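Local structure of methyl-accepting chemotaxis protein (Vibrio cholerae, 6CEQ) at residues N8-D13 with P23-L28; L88-M93 with P103-V108; G16-L21 with K51-F56; P34-A39 with G82-N87. The protein probably serves as a chemotaxis receptor that senses oxygen through heme bound in its PAS domains. One frame throughout, in Å; residues are numbered along the deposited sequence.

Overall arrangement
All four contacts involve the five-stranded antiparallel sheet of a PAS domain, and contacts 1, 2 and 3 also touch the heme. Contacts 1 and 2, with centres 10 Å apart, are joined where strand 8-12 pairs with strand 100-109: Met10 O lies 2.8 Å from Leu105 N. Both bring side chains to the heme face that carries the iron-bound water. Contact 3, centred 11 Å from contact 1, approaches from the opposite face and is linked to it by Met11 and Gln19. Contact 4 lies at the far end of strand 84-94, about 18 Å from contact 2 between centres, and meets contact 1 where Leu28 packs on Phe86.

Contact 1 of 4, residues N8-D13 with P23-L28; sequences NLMMAD and PALLQL. With HEM (protoporphyrin IX containing Fe), chain D.
Leu25 of helix 23-31 packs across Asn8, Leu9 and Met10 of strand 8-12, joining the first strand of the PAS sheet to the first helix after the strand pair. One branch, CD2, lies 3.7 Å from Met10 CB and 3.5 Å from Leu9 O, while the other, CD1, approaches Asn8 CB at 3.9 Å. The helix and strand segments run nearly perpendicular (102°), with axes 6.3 Å apart, and Leu25 reaches from the helix to the strand. Met10 continues the apolar layer to the heme. Its CG stands anti to the backbone N (chi1 -178°) and comes 3.6 Å from the vinyl carbon CBB of the heme. A bend at chi3 (40°) then carries CE to 3.3 Å from the methine carbon CHC, on the face that holds the iron-bound water. The iron-water distance, 2.5 Å from FE to the oxygen of water 1, is long for a coordinate bond.

Farther out, the amide of Asn8 lies against the helix. OD1 is 3.5 Å from Ala24 CB, and the side chain crosses that of Leu28 at about a right angle. Asn8 ND2 donates to Leu107 O on the neighbouring strand 100-109, which fixes the amide between helix and sheet. Asn22 holds both backbones through one atom: its OD1 accepts from Leu9 N and from Leu25 N.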
# COMPACT_ATOMS: atom_id res chain seq x y z
N ASN A 8 -9.69 1.91 -0.56
CA ASN A 8 -8.56 1.75 0.36
C ASN A 8 -7.31 2.31 -0.29
O ASN A 8 -6.86 1.78 -1.32
CB ASN A 8 -8.34 0.28 0.72
CG ASN A 8 -9.57 -0.37 1.27
OD1 ASN A 8 -10.16 0.12 2.24
ND2 ASN A 8 -9.99 -1.46 0.66
N LEU A 9 -6.74 3.36 0.30
CA LEU A 9 -5.65 4.11 -0.32
C LEU A 9 -4.49 4.29 0.64
O LEU A 9 -4.68 4.53 1.83
CB LEU A 9 -6.11 5.50 -0.79
CG LEU A 9 -7.21 5.64 -1.83
CD1 LEU A 9 -7.44 7.12 -2.10
CD2 LEU A 9 -6.86 4.91 -3.13
N MET A 10 -3.28 4.21 0.09
CA MET A 10 -2.05 4.41 0.86
C MET A 10 -1.07 5.14 -0.04
O MET A 10 -0.94 4.78 -1.21
CB MET A 10 -1.50 3.05 1.32
CG MET A 10 -0.28 3.07 2.17
SD MET A 10 -0.13 1.44 2.92
CE MET A 10 -0.60 0.33 1.63
N MET A 11 -0.38 6.16 0.48
CA MET A 11 0.56 6.96 -0.31
C MET A 11 1.97 6.93 0.29
O MET A 11 2.13 6.91 1.52
CB MET A 11 0.09 8.42 -0.40
CG MET A 11 -1.27 8.61 -1.07
SD MET A 11 -2.15 10.07 -0.47
CE MET A 11 -0.82 11.26 -0.32
N ALA A 12 2.99 6.93 -0.57
CA ALA A 12 4.38 6.98 -0.13
C ALA A 12 5.15 8.01 -0.95
O ALA A 12 4.73 8.40 -2.04
CB ALA A 12 5.06 5.61 -0.23
N ASP A 13 6.30 8.45 -0.43
CA ASP A 13 7.15 9.33 -1.22
C ASP A 13 8.11 8.51 -2.08
O ASP A 13 8.09 7.27 -2.08
CB ASP A 13 7.89 10.34 -0.34
CG ASP A 13 8.86 9.70 0.65
OD1 ASP A 13 9.22 8.51 0.51
OD2 ASP A 13 9.28 10.42 1.59
N PRO A 23 -8.94 6.62 5.66
CA PRO A 23 -9.64 5.98 6.79
C PRO A 23 -10.14 4.59 6.48
O PRO A 23 -10.09 3.71 7.36
CB PRO A 23 -10.80 6.95 7.07
CG PRO A 23 -10.30 8.28 6.56
CD PRO A 23 -9.51 7.94 5.32
N ALA A 24 -10.63 4.36 5.26
CA ALA A 24 -11.13 3.03 4.93
C ALA A 24 -10.04 1.98 5.09
O ALA A 24 -10.27 0.91 5.67
CB ALA A 24 -11.69 3.02 3.51
N LEU A 25 -8.82 2.28 4.62
CA LEU A 25 -7.73 1.32 4.76
C LEU A 25 -7.31 1.17 6.22
O LEU A 25 -7.02 0.06 6.67
CB LEU A 25 -6.54 1.74 3.90
CG LEU A 25 -5.37 0.77 3.95
CD1 LEU A 25 -5.83 -0.64 3.54
CD2 LEU A 25 -4.27 1.26 3.03
N LEU A 26 -7.26 2.27 6.97
CA LEU A 26 -6.92 2.18 8.39
C LEU A 26 -7.93 1.32 9.14
O LEU A 26 -7.56 0.50 9.98
CB LEU A 26 -6.85 3.58 9.00
CG LEU A 26 -5.57 4.35 8.67
CD1 LEU A 26 -5.69 5.82 9.06
CD2 LEU A 26 -4.36 3.69 9.33
N GLN A 27 -9.21 1.51 8.83
CA GLN A 27 -10.26 0.71 9.47
C GLN A 27 -10.10 -0.76 9.12
O GLN A 27 -10.20 -1.64 9.99
CB GLN A 27 -11.63 1.23 9.03
CG GLN A 27 -12.78 0.53 9.73
CD GLN A 27 -14.13 1.09 9.31
OE1 GLN A 27 -14.34 2.30 9.28
NE2 GLN A 27 -15.05 0.20 8.96
N LEU A 28 -9.87 -1.04 7.84
CA LEU A 28 -9.70 -2.43 7.41
C LEU A 28 -8.50 -3.07 8.09
O LEU A 28 -8.57 -4.20 8.58
CB LEU A 28 -9.54 -2.47 5.89
CG LEU A 28 -9.21 -3.86 5.34
CD1 LEU A 28 -10.32 -4.84 5.65
CD2 LEU A 28 -8.97 -3.78 3.84
CHA HEM D . 2.95 -5.94 -2.82
CHB HEM D . 4.10 -1.25 -3.13
CHC HEM D . 2.53 -0.76 1.47
CHD HEM D . 3.29 -5.51 2.01
C1A HEM D . 3.25 -4.69 -3.32
C2A HEM D . 3.31 -4.36 -4.68
C3A HEM D . 3.63 -3.05 -4.78
C4A HEM D . 3.78 -2.55 -3.48
CMA HEM D . 3.80 -2.26 -6.06
CAA HEM D . 3.06 -5.30 -5.83
CBA HEM D . 4.28 -6.20 -6.04
CGA HEM D . 3.97 -7.25 -7.07
O1A HEM D . 2.80 -7.67 -7.21
O2A HEM D . 4.88 -7.70 -7.80
C1B HEM D . 3.68 -0.71 -1.90
C2B HEM D . 3.60 0.69 -1.66
C3B HEM D . 3.16 0.85 -0.38
C4B HEM D . 2.97 -0.51 0.17
CMB HEM D . 3.94 1.78 -2.64
CAB HEM D . 2.93 2.13 0.32
CBB HEM D . 2.30 3.12 -0.31
C1C HEM D . 2.61 -2.02 2.05
C2C HEM D . 2.33 -2.34 3.39
C3C HEM D . 2.55 -3.70 3.55
C4C HEM D . 2.97 -4.21 2.28
CMC HEM D . 1.88 -1.38 4.46
CAC HEM D . 2.38 -4.48 4.79
CBC HEM D . 1.35 -4.23 5.59
C1D HEM D . 3.18 -6.01 0.71
C2D HEM D . 3.08 -7.45 0.43
C3D HEM D . 2.98 -7.57 -0.91
C4D HEM D . 3.03 -6.20 -1.45
CMD HEM D . 3.08 -8.57 1.43
CAD HEM D . 2.86 -8.84 -1.70
CBD HEM D . 4.08 -9.73 -1.43
CGD HEM D . 5.33 -8.98 -1.80
O1D HEM D . 6.16 -8.67 -0.91
O2D HEM D . 5.55 -8.66 -2.99
NA HEM D . 3.54 -3.56 -2.59
NB HEM D . 3.30 -1.38 -0.80
NC HEM D . 3.00 -3.16 1.41
ND HEM D . 3.15 -5.33 -0.44
FE HEM D . 3.24 -3.47 -0.64
O HOH W 1 0.71 -3.21 -0.81

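Contact 2 of 4, residues L88-M93 with P103-V108; sequences LTCIAM and PALQLV. Unlike the reference sequence in segment 103-108: Leu107 (reference Trp). With HEM (protoporphyrin IX containing Fe), chain D.
Leu88, Cys90 and Leu105 form the apolar centre, with Leu105 CD2 touching both partners: 3.6 Å from Cys90 CB and 3.8 Å from Leu88 CD1. Leu105 CG, at a chi1 of -90° that is off the staggered value, lies against the heme ring-B carbon C2B. The other Leu105 branch, CD1, approaches the same pyrrole at 3.5 Å from C1B, and Leu88 CD1 meets the adjacent pyrrole at 3.5 Å from C2A. Both methyls lie on the face bearing the iron-bound water. Leu107, a residue that differs from the Trp of the reference sequence, adds its CD2 beside the Leu88 side chain. Toward the other end, Cys90 SG rests 3.6 Å from Pro103 CB, and the ring of that proline continues to the heme methyl CMB.

These residues share one face of a beta hairpin made by strands 84-94 and 100-109, part of the antiparallel PAS sheet; the two segments run at 152°. On the reverse face, Ala104 CB touches both Met93 CG and Ile91 CD1, the latter at 3.7 Å.

Four backbone bonds hold the register, two each in the hydrogen-bonded pairs Ile91-Ala104 and Thr89-Gln106. The straightest, Ala104 N to Ile91 O at 2.9 Å, has an angle of 175° at the hydrogen. At the polar edge, Gln106 O accepts from Thr89 N and from water 2, which in turn accepts from Thr89 OG1 at 2.8 Å.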
# COMPACT_ATOMS: atom_id res chain seq x y z
N LEU A 88 -4.30 -4.99 -6.44
CA LEU A 88 -3.49 -3.81 -6.18
C LEU A 88 -3.39 -2.93 -7.42
O LEU A 88 -3.18 -3.43 -8.53
CB LEU A 88 -2.08 -4.22 -5.73
CG LEU A 88 -1.02 -3.13 -5.58
CD1 LEU A 88 -0.07 -3.52 -4.45
CD2 LEU A 88 -0.21 -2.90 -6.86
N THR A 89 -3.51 -1.62 -7.21
CA THR A 89 -3.23 -0.64 -8.25
C THR A 89 -2.25 0.38 -7.71
O THR A 89 -2.48 0.93 -6.63
CB THR A 89 -4.51 0.06 -8.70
OG1 THR A 89 -5.48 -0.92 -9.07
CG2 THR A 89 -4.21 0.96 -9.90
N CYS A 90 -1.17 0.63 -8.45
CA CYS A 90 -0.17 1.62 -8.08
C CYS A 90 -0.10 2.67 -9.18
O CYS A 90 0.14 2.34 -10.34
CB CYS A 90 1.19 0.96 -7.88
SG CYS A 90 2.46 2.06 -7.24
N ILE A 91 -0.31 3.94 -8.81
CA ILE A 91 -0.30 5.04 -9.76
C ILE A 91 0.71 6.09 -9.30
O ILE A 91 1.07 6.16 -8.13
CB ILE A 91 -1.70 5.68 -9.94
CG1 ILE A 91 -2.20 6.24 -8.61
CG2 ILE A 91 -2.68 4.66 -10.48
CD1 ILE A 91 -2.08 7.75 -8.49
N ALA A 92 1.16 6.90 -10.26
CA ALA A 92 2.12 7.95 -9.96
C ALA A 92 1.40 9.19 -9.45
O ALA A 92 0.46 9.68 -10.09
CB ALA A 92 2.94 8.30 -11.21
N MET A 93 1.83 9.69 -8.29
CA MET A 93 1.37 10.99 -7.81
C MET A 93 2.30 12.07 -8.33
O MET A 93 3.51 11.87 -8.38
CB MET A 93 1.34 11.04 -6.29
CG MET A 93 0.41 10.05 -5.65
SD MET A 93 0.29 10.40 -3.89
CE MET A 93 2.03 10.44 -3.43
N PRO A 103 4.43 7.01 -5.12
CA PRO A 103 3.32 6.14 -5.52
C PRO A 103 2.10 6.30 -4.63
O PRO A 103 2.20 6.57 -3.43
CB PRO A 103 3.91 4.74 -5.37
CG PRO A 103 4.86 4.90 -4.20
CD PRO A 103 5.44 6.29 -4.32
N ALA A 104 0.93 6.14 -5.25
CA ALA A 104 -0.33 5.96 -4.54
C ALA A 104 -0.85 4.56 -4.84
O ALA A 104 -0.84 4.13 -5.99
CB ALA A 104 -1.36 7.02 -4.94
N LEU A 105 -1.28 3.86 -3.80
CA LEU A 105 -1.75 2.49 -3.89
C LEU A 105 -3.23 2.45 -3.58
O LEU A 105 -3.67 3.01 -2.57
CB LEU A 105 -1.04 1.59 -2.88
CG LEU A 105 0.25 0.81 -3.06
CD1 LEU A 105 0.19 -0.32 -2.07
CD2 LEU A 105 0.45 0.27 -4.47
N GLN A 106 -3.99 1.77 -4.42
CA GLN A 106 -5.37 1.41 -4.10
C GLN A 106 -5.46 -0.11 -3.98
O GLN A 106 -4.97 -0.83 -4.86
CB GLN A 106 -6.36 1.91 -5.15
CG GLN A 106 -7.81 1.59 -4.79
CD GLN A 106 -8.81 2.45 -5.54
OE1 GLN A 106 -8.44 3.36 -6.28
NE2 GLN A 106 -10.09 2.17 -5.34
N LEU A 107 -6.07 -0.59 -2.91
CA LEU A 107 -6.22 -2.02 -2.67
C LEU A 107 -7.69 -2.38 -2.67
O LEU A 107 -8.48 -1.76 -1.95
CB LEU A 107 -5.59 -2.42 -1.33
CG LEU A 107 -4.09 -2.22 -1.14
CD1 LEU A 107 -3.69 -2.64 0.26
CD2 LEU A 107 -3.27 -3.00 -2.16
N VAL A 108 -8.06 -3.37 -3.48
CA VAL A 108 -9.42 -3.90 -3.50
C VAL A 108 -9.39 -5.26 -2.81
O VAL A 108 -8.72 -6.19 -3.26
CB VAL A 108 -9.97 -4.02 -4.93
CG1 VAL A 108 -11.34 -4.70 -4.92
CG2 VAL A 108 -10.05 -2.64 -5.58
CHA HEM D . 2.95 -5.94 -2.82
CHB HEM D . 4.10 -1.25 -3.13
CHC HEM D . 2.53 -0.76 1.47
CHD HEM D . 3.29 -5.51 2.01
C1A HEM D . 3.25 -4.69 -3.32
C2A HEM D . 3.31 -4.36 -4.68
C3A HEM D . 3.63 -3.05 -4.78
C4A HEM D . 3.78 -2.55 -3.48
CMA HEM D . 3.80 -2.26 -6.06
CAA HEM D . 3.06 -5.30 -5.83
CBA HEM D . 4.28 -6.20 -6.04
CGA HEM D . 3.97 -7.25 -7.07
O1A HEM D . 2.80 -7.67 -7.21
O2A HEM D . 4.88 -7.70 -7.80
C1B HEM D . 3.68 -0.71 -1.90
C2B HEM D . 3.60 0.69 -1.66
C3B HEM D . 3.16 0.85 -0.38
C4B HEM D . 2.97 -0.51 0.17
CMB HEM D . 3.94 1.78 -2.64
CAB HEM D . 2.93 2.13 0.32
CBB HEM D . 2.30 3.12 -0.31
C1C HEM D . 2.61 -2.02 2.05
C2C HEM D . 2.33 -2.34 3.39
C3C HEM D . 2.55 -3.70 3.55
C4C HEM D . 2.97 -4.21 2.28
CMC HEM D . 1.88 -1.38 4.46
CAC HEM D . 2.38 -4.48 4.79
CBC HEM D . 1.35 -4.23 5.59
C1D HEM D . 3.18 -6.01 0.71
C2D HEM D . 3.08 -7.45 0.43
C3D HEM D . 2.98 -7.57 -0.91
C4D HEM D . 3.03 -6.20 -1.45
CMD HEM D . 3.08 -8.57 1.43
CAD HEM D . 2.86 -8.84 -1.70
CBD HEM D . 4.08 -9.73 -1.43
CGD HEM D . 5.33 -8.98 -1.80
O1D HEM D . 6.16 -8.67 -0.91
O2D HEM D . 5.55 -8.66 -2.99
NA HEM D . 3.54 -3.56 -2.59
NB HEM D . 3.30 -1.38 -0.80
NC HEM D . 3.00 -3.16 1.41
ND HEM D . 3.15 -5.33 -0.44
FE HEM D . 3.24 -3.47 -0.64
O HOH W 2 -6.82 -1.75 -6.78
O HOH W 1 0.71 -3.21 -0.81

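Contact 3 of 4, residues G16-L21 with K51-F56; sequences GIIQYL and KNIDIF. With HEM (protoporphyrin IX containing Fe), chain D.
Ile53 packs between Gly16, Ile18 and the heme, and its side chain traces the contact. CB begins 3.8 Å from Gly16 O. CG1, lying between the backbone N and the carbonyl carbon (chi1 65°), stays beside that same oxygen. The branch methyl, Ile53 CG2, presses closer, 3.3 Å from Gly16 O, and meets Ile18 CG1 at 3.7 Å. On the heme side, Ile53 CG2 is 3.4 Å from the vinyl carbon HEM CAB. At the tip, CD1 reaches the heme methyl CMB at 4.0 Å.

Beside this packing the backbones are joined by a single bridge at Ile17 and Asn52: Ile53 N donates to Gly16 O at 2.9 Å and Ile18 N to Lys51 O at 2.8 Å. Asn52 OD1 accepts from Asp54 N on a lone pair, an Asx turn that shapes the entry to 53-55. Phe56 follows, its CB 3.2 Å from heme C3C and the methyl CMC over one ring face.

The polar bonds lie in the backbones and the Asn52 amide, while Ile53 and Phe56 present hydrocarbon to the heme face opposite the iron-bound water, consistent with an apolar PAS heme pocket.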
# COMPACT_ATOMS: atom_id res chain seq x y z
N GLY A 16 10.12 5.88 -0.57
CA GLY A 16 9.40 4.76 -0.01
C GLY A 16 8.90 4.96 1.39
O GLY A 16 8.49 3.99 2.03
N ILE A 17 8.87 6.19 1.89
CA ILE A 17 8.36 6.45 3.23
C ILE A 17 6.86 6.65 3.14
O ILE A 17 6.39 7.51 2.38
CB ILE A 17 9.04 7.67 3.86
CG1 ILE A 17 10.55 7.47 3.92
CG2 ILE A 17 8.46 7.90 5.26
CD1 ILE A 17 10.97 6.23 4.70
N ILE A 18 6.11 5.86 3.91
CA ILE A 18 4.66 5.97 3.89
C ILE A 18 4.26 7.35 4.39
O ILE A 18 4.76 7.81 5.43
CB ILE A 18 4.03 4.86 4.73
CG1 ILE A 18 4.32 3.49 4.12
CG2 ILE A 18 2.54 5.07 4.82
CD1 ILE A 18 3.89 2.33 5.01
N GLN A 19 3.42 8.03 3.63
CA GLN A 19 2.99 9.38 3.96
C GLN A 19 1.56 9.47 4.47
O GLN A 19 1.27 10.36 5.28
CB GLN A 19 3.12 10.30 2.73
CG GLN A 19 4.53 10.32 2.14
CD GLN A 19 5.54 10.96 3.08
OE1 GLN A 19 6.55 10.35 3.42
NE2 GLN A 19 5.26 12.19 3.50
N TYR A 20 0.67 8.59 4.03
CA TYR A 20 -0.75 8.73 4.35
C TYR A 20 -1.46 7.40 4.11
O TYR A 20 -1.19 6.72 3.12
CB TYR A 20 -1.40 9.83 3.50
CG TYR A 20 -2.86 10.08 3.81
CD1 TYR A 20 -3.23 10.80 4.93
CD2 TYR A 20 -3.87 9.61 2.97
CE1 TYR A 20 -4.55 11.03 5.24
CE2 TYR A 20 -5.22 9.84 3.26
CZ TYR A 20 -5.54 10.56 4.40
OH TYR A 20 -6.86 10.81 4.72
N LEU A 21 -2.38 7.06 5.01
CA LEU A 21 -3.36 6.01 4.82
C LEU A 21 -4.75 6.61 5.00
O LEU A 21 -4.99 7.33 5.97
CB LEU A 21 -3.19 4.86 5.82
CG LEU A 21 -2.15 3.79 5.49
CD1 LEU A 21 -0.77 4.24 5.92
CD2 LEU A 21 -2.53 2.51 6.20
N LYS A 51 7.05 4.94 8.21
CA LYS A 51 7.83 3.73 8.01
C LYS A 51 8.17 3.57 6.53
O LYS A 51 7.48 4.07 5.65
CB LYS A 51 7.07 2.51 8.52
CG LYS A 51 7.09 2.44 10.04
CD LYS A 51 6.68 1.09 10.59
CE LYS A 51 6.98 1.04 12.08
NZ LYS A 51 6.51 2.28 12.76
N ASN A 52 9.28 2.89 6.28
CA ASN A 52 9.66 2.58 4.91
C ASN A 52 8.97 1.31 4.43
O ASN A 52 8.92 0.30 5.14
CB ASN A 52 11.17 2.41 4.80
CG ASN A 52 11.64 2.46 3.37
OD1 ASN A 52 11.32 1.58 2.57
ND2 ASN A 52 12.37 3.51 3.02
N ILE A 53 8.44 1.35 3.20
CA ILE A 53 7.70 0.21 2.67
C ILE A 53 8.57 -1.03 2.54
O ILE A 53 8.04 -2.15 2.55
CB ILE A 53 7.07 0.56 1.31
CG1 ILE A 53 8.16 0.80 0.26
CG2 ILE A 53 6.18 1.78 1.42
CD1 ILE A 53 7.61 1.04 -1.17
N ASP A 54 9.90 -0.86 2.48
CA ASP A 54 10.80 -2.00 2.33
C ASP A 54 10.59 -3.03 3.44
O ASP A 54 10.76 -4.23 3.21
CB ASP A 54 12.26 -1.53 2.36
CG ASP A 54 12.64 -0.70 1.14
OD1 ASP A 54 11.87 -0.64 0.16
OD2 ASP A 54 13.73 -0.08 1.19
N ILE A 55 10.17 -2.57 4.62
CA ILE A 55 10.01 -3.45 5.78
C ILE A 55 9.00 -4.54 5.50
O ILE A 55 9.14 -5.67 5.98
CB ILE A 55 9.61 -2.60 7.00
CG1 ILE A 55 10.76 -1.70 7.44
CG2 ILE A 55 9.11 -3.48 8.15
CD1 ILE A 55 10.34 -0.65 8.46
N PHE A 56 8.00 -4.26 4.66
CA PHE A 56 6.88 -5.17 4.46
C PHE A 56 7.01 -6.01 3.21
O PHE A 56 6.14 -6.84 2.94
CB PHE A 56 5.57 -4.37 4.42
CG PHE A 56 5.37 -3.49 5.61
CD1 PHE A 56 4.95 -4.02 6.81
CD2 PHE A 56 5.66 -2.14 5.55
CE1 PHE A 56 4.77 -3.22 7.91
CE2 PHE A 56 5.49 -1.33 6.65
CZ PHE A 56 5.04 -1.88 7.83
CHA HEM D . 2.95 -5.94 -2.82
CHB HEM D . 4.10 -1.25 -3.13
CHC HEM D . 2.53 -0.76 1.47
CHD HEM D . 3.29 -5.51 2.01
C1A HEM D . 3.25 -4.69 -3.32
C2A HEM D . 3.31 -4.36 -4.68
C3A HEM D . 3.63 -3.05 -4.78
C4A HEM D . 3.78 -2.55 -3.48
CMA HEM D . 3.80 -2.26 -6.06
CAA HEM D . 3.06 -5.30 -5.83
CBA HEM D . 4.28 -6.20 -6.04
CGA HEM D . 3.97 -7.25 -7.07
O1A HEM D . 2.80 -7.67 -7.21
O2A HEM D . 4.88 -7.70 -7.80
C1B HEM D . 3.68 -0.71 -1.90
C2B HEM D . 3.60 0.69 -1.66
C3B HEM D . 3.16 0.85 -0.38
C4B HEM D . 2.97 -0.51 0.17
CMB HEM D . 3.94 1.78 -2.64
CAB HEM D . 2.93 2.13 0.32
CBB HEM D . 2.30 3.12 -0.31
C1C HEM D . 2.61 -2.02 2.05
C2C HEM D . 2.33 -2.34 3.39
C3C HEM D . 2.55 -3.70 3.55
C4C HEM D . 2.97 -4.21 2.28
CMC HEM D . 1.88 -1.38 4.46
CAC HEM D . 2.38 -4.48 4.79
CBC HEM D . 1.35 -4.23 5.59
C1D HEM D . 3.18 -6.01 0.71
C2D HEM D . 3.08 -7.45 0.43
C3D HEM D . 2.98 -7.57 -0.91
C4D HEM D . 3.03 -6.20 -1.45
CMD HEM D . 3.08 -8.57 1.43
CAD HEM D . 2.86 -8.84 -1.70
CBD HEM D . 4.08 -9.73 -1.43
CGD HEM D . 5.33 -8.98 -1.80
O1D HEM D . 6.16 -8.67 -0.91
O2D HEM D . 5.55 -8.66 -2.99
NA HEM D . 3.54 -3.56 -2.59
NB HEM D . 3.30 -1.38 -0.80
NC HEM D . 3.00 -3.16 1.41
ND HEM D . 3.15 -5.33 -0.44
FE HEM D . 3.24 -3.47 -0.64
O HOH W 1 0.71 -3.21 -0.81

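Contact 4 of 4, residues P34-A39 with G82-N87; sequences PELAQA and GSLEFN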
# COMPACT_ATOMS: atom_id res chain seq x y z
N PRO A 34 -5.58 -9.26 13.53
CA PRO A 34 -5.26 -10.68 13.77
C PRO A 34 -4.48 -11.33 12.63
O PRO A 34 -3.44 -11.96 12.86
CB PRO A 34 -6.64 -11.33 13.95
CG PRO A 34 -7.50 -10.23 14.47
CD PRO A 34 -6.98 -8.95 13.91
N GLU A 35 -4.99 -11.21 11.40
CA GLU A 35 -4.29 -11.77 10.25
C GLU A 35 -2.98 -11.04 9.98
O GLU A 35 -1.98 -11.65 9.57
CB GLU A 35 -5.20 -11.73 9.02
CG GLU A 35 -6.38 -12.69 9.07
CD GLU A 35 -7.54 -12.19 9.92
OE1 GLU A 35 -7.54 -11.01 10.33
OE2 GLU A 35 -8.48 -12.99 10.17
N LEU A 36 -2.96 -9.71 10.17
CA LEU A 36 -1.76 -8.95 9.85
C LEU A 36 -0.66 -9.16 10.88
O LEU A 36 0.53 -9.16 10.54
CB LEU A 36 -2.09 -7.47 9.70
CG LEU A 36 -2.91 -7.20 8.44
CD1 LEU A 36 -3.41 -5.77 8.44
CD2 LEU A 36 -2.08 -7.49 7.20
N ALA A 37 -1.02 -9.31 12.16
CA ALA A 37 -0.01 -9.58 13.17
C ALA A 37 0.59 -10.98 13.04
O ALA A 37 1.73 -11.19 13.46
CB ALA A 37 -0.59 -9.39 14.57
N GLN A 38 -0.14 -11.93 12.45
CA GLN A 38 0.46 -13.23 12.16
C GLN A 38 1.51 -13.12 11.05
O GLN A 38 2.59 -13.72 11.15
CB GLN A 38 -0.63 -14.23 11.77
CG GLN A 38 -0.09 -15.61 11.41
CD GLN A 38 -1.16 -16.68 11.39
OE1 GLN A 38 -2.16 -16.58 12.10
NE2 GLN A 38 -0.96 -17.70 10.58
N ALA A 39 1.21 -12.36 10.00
CA ALA A 39 2.17 -12.20 8.91
C ALA A 39 3.28 -11.21 9.23
O ALA A 39 4.41 -11.39 8.78
CB ALA A 39 1.44 -11.75 7.64
N GLY A 82 -0.27 -11.96 4.14
CA GLY A 82 -0.70 -13.01 5.06
C GLY A 82 -1.79 -13.83 4.40
O GLY A 82 -1.67 -14.27 3.26
N SER A 83 -2.90 -14.02 5.13
CA SER A 83 -4.06 -14.72 4.59
C SER A 83 -5.03 -13.79 3.87
O SER A 83 -6.08 -14.25 3.42
CB SER A 83 -4.80 -15.47 5.71
OG SER A 83 -5.32 -14.56 6.66
N LEU A 84 -4.70 -12.50 3.76
CA LEU A 84 -5.54 -11.58 3.01
C LEU A 84 -5.12 -11.60 1.54
O LEU A 84 -4.02 -12.02 1.19
CB LEU A 84 -5.41 -10.16 3.57
CG LEU A 84 -5.51 -10.07 5.09
CD1 LEU A 84 -5.36 -8.63 5.55
CD2 LEU A 84 -6.82 -10.67 5.58
N GLU A 85 -6.03 -11.13 0.69
CA GLU A 85 -5.78 -11.04 -0.75
C GLU A 85 -6.34 -9.72 -1.25
O GLU A 85 -7.44 -9.34 -0.87
CB GLU A 85 -6.45 -12.19 -1.50
CG GLU A 85 -5.56 -13.36 -1.84
CD GLU A 85 -6.24 -14.33 -2.79
OE1 GLU A 85 -6.96 -15.23 -2.30
OE2 GLU A 85 -6.08 -14.18 -4.02
N PHE A 86 -5.59 -9.04 -2.12
CA PHE A 86 -6.00 -7.75 -2.65
C PHE A 86 -5.72 -7.68 -4.14
O PHE A 86 -4.74 -8.25 -4.63
CB PHE A 86 -5.27 -6.58 -1.99
CG PHE A 86 -5.51 -6.46 -0.53
CD1 PHE A 86 -6.61 -5.77 -0.06
CD2 PHE A 86 -4.65 -7.05 0.38
CE1 PHE A 86 -6.85 -5.66 1.31
CE2 PHE A 86 -4.88 -6.94 1.75
CZ PHE A 86 -5.98 -6.25 2.21
N ASN A 87 -6.56 -6.95 -4.86
CA ASN A 87 -6.20 -6.48 -6.19
C ASN A 87 -5.56 -5.10 -6.03
O ASN A 87 -6.19 -4.18 -5.52
CB ASN A 87 -7.41 -6.41 -7.12
CG ASN A 87 -7.00 -6.17 -8.57
OD1 ASN A 87 -5.81 -6.11 -8.90
ND2 ASN A 87 -7.99 -6.03 -9.45
O HOH W 3 -2.04 -13.88 8.02
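Glu35 is the first residue of helix 33-39 to meet the turn and strand start at 82-87, and it does so with its aliphatic part. CG lies 3.2 Å from Ser83 OG, a carbon-to-oxygen contact, and CB is 3.9 Å from Leu84 CD2; the side chains of Glu35 and Leu84 cross at about a right angle. The backbone of Glu35 also takes part, through a bridging solvent molecule. Water 3 donates to Glu35 O at 2.7 Å and accepts from Ser83 N at 3.0 Å. That carbonyl has a second but weak partner, Ala39 N at 3.3 Å, so the water supplements a stretched helical bond.

Leu36 comes next and makes the leucine-to-leucine contact. Its CD2 is 3.8 Å from Leu84 CD1, a carbon anti to Leu84 CA (chi2 179°); the sister branch CD2 is the one that meets Glu35. These two leucines, too, cross at about a right angle.

Ala39, one turn after Glu35, sets its CB 3.6 Å from Gly82 CA. The bare CA lets the helix and turn approach this closely.

Helix 33-39 thus packs against the end of a beta hairpin, the turn linking antiparallel strands 75-81 and 84-94 of the PAS sheet. Leu36 touches Val81 on the former strand and Leu29 of helix 23-31, while Leu84 reaches Arg32, which lies between the two helices, and Thr111 at the chain end.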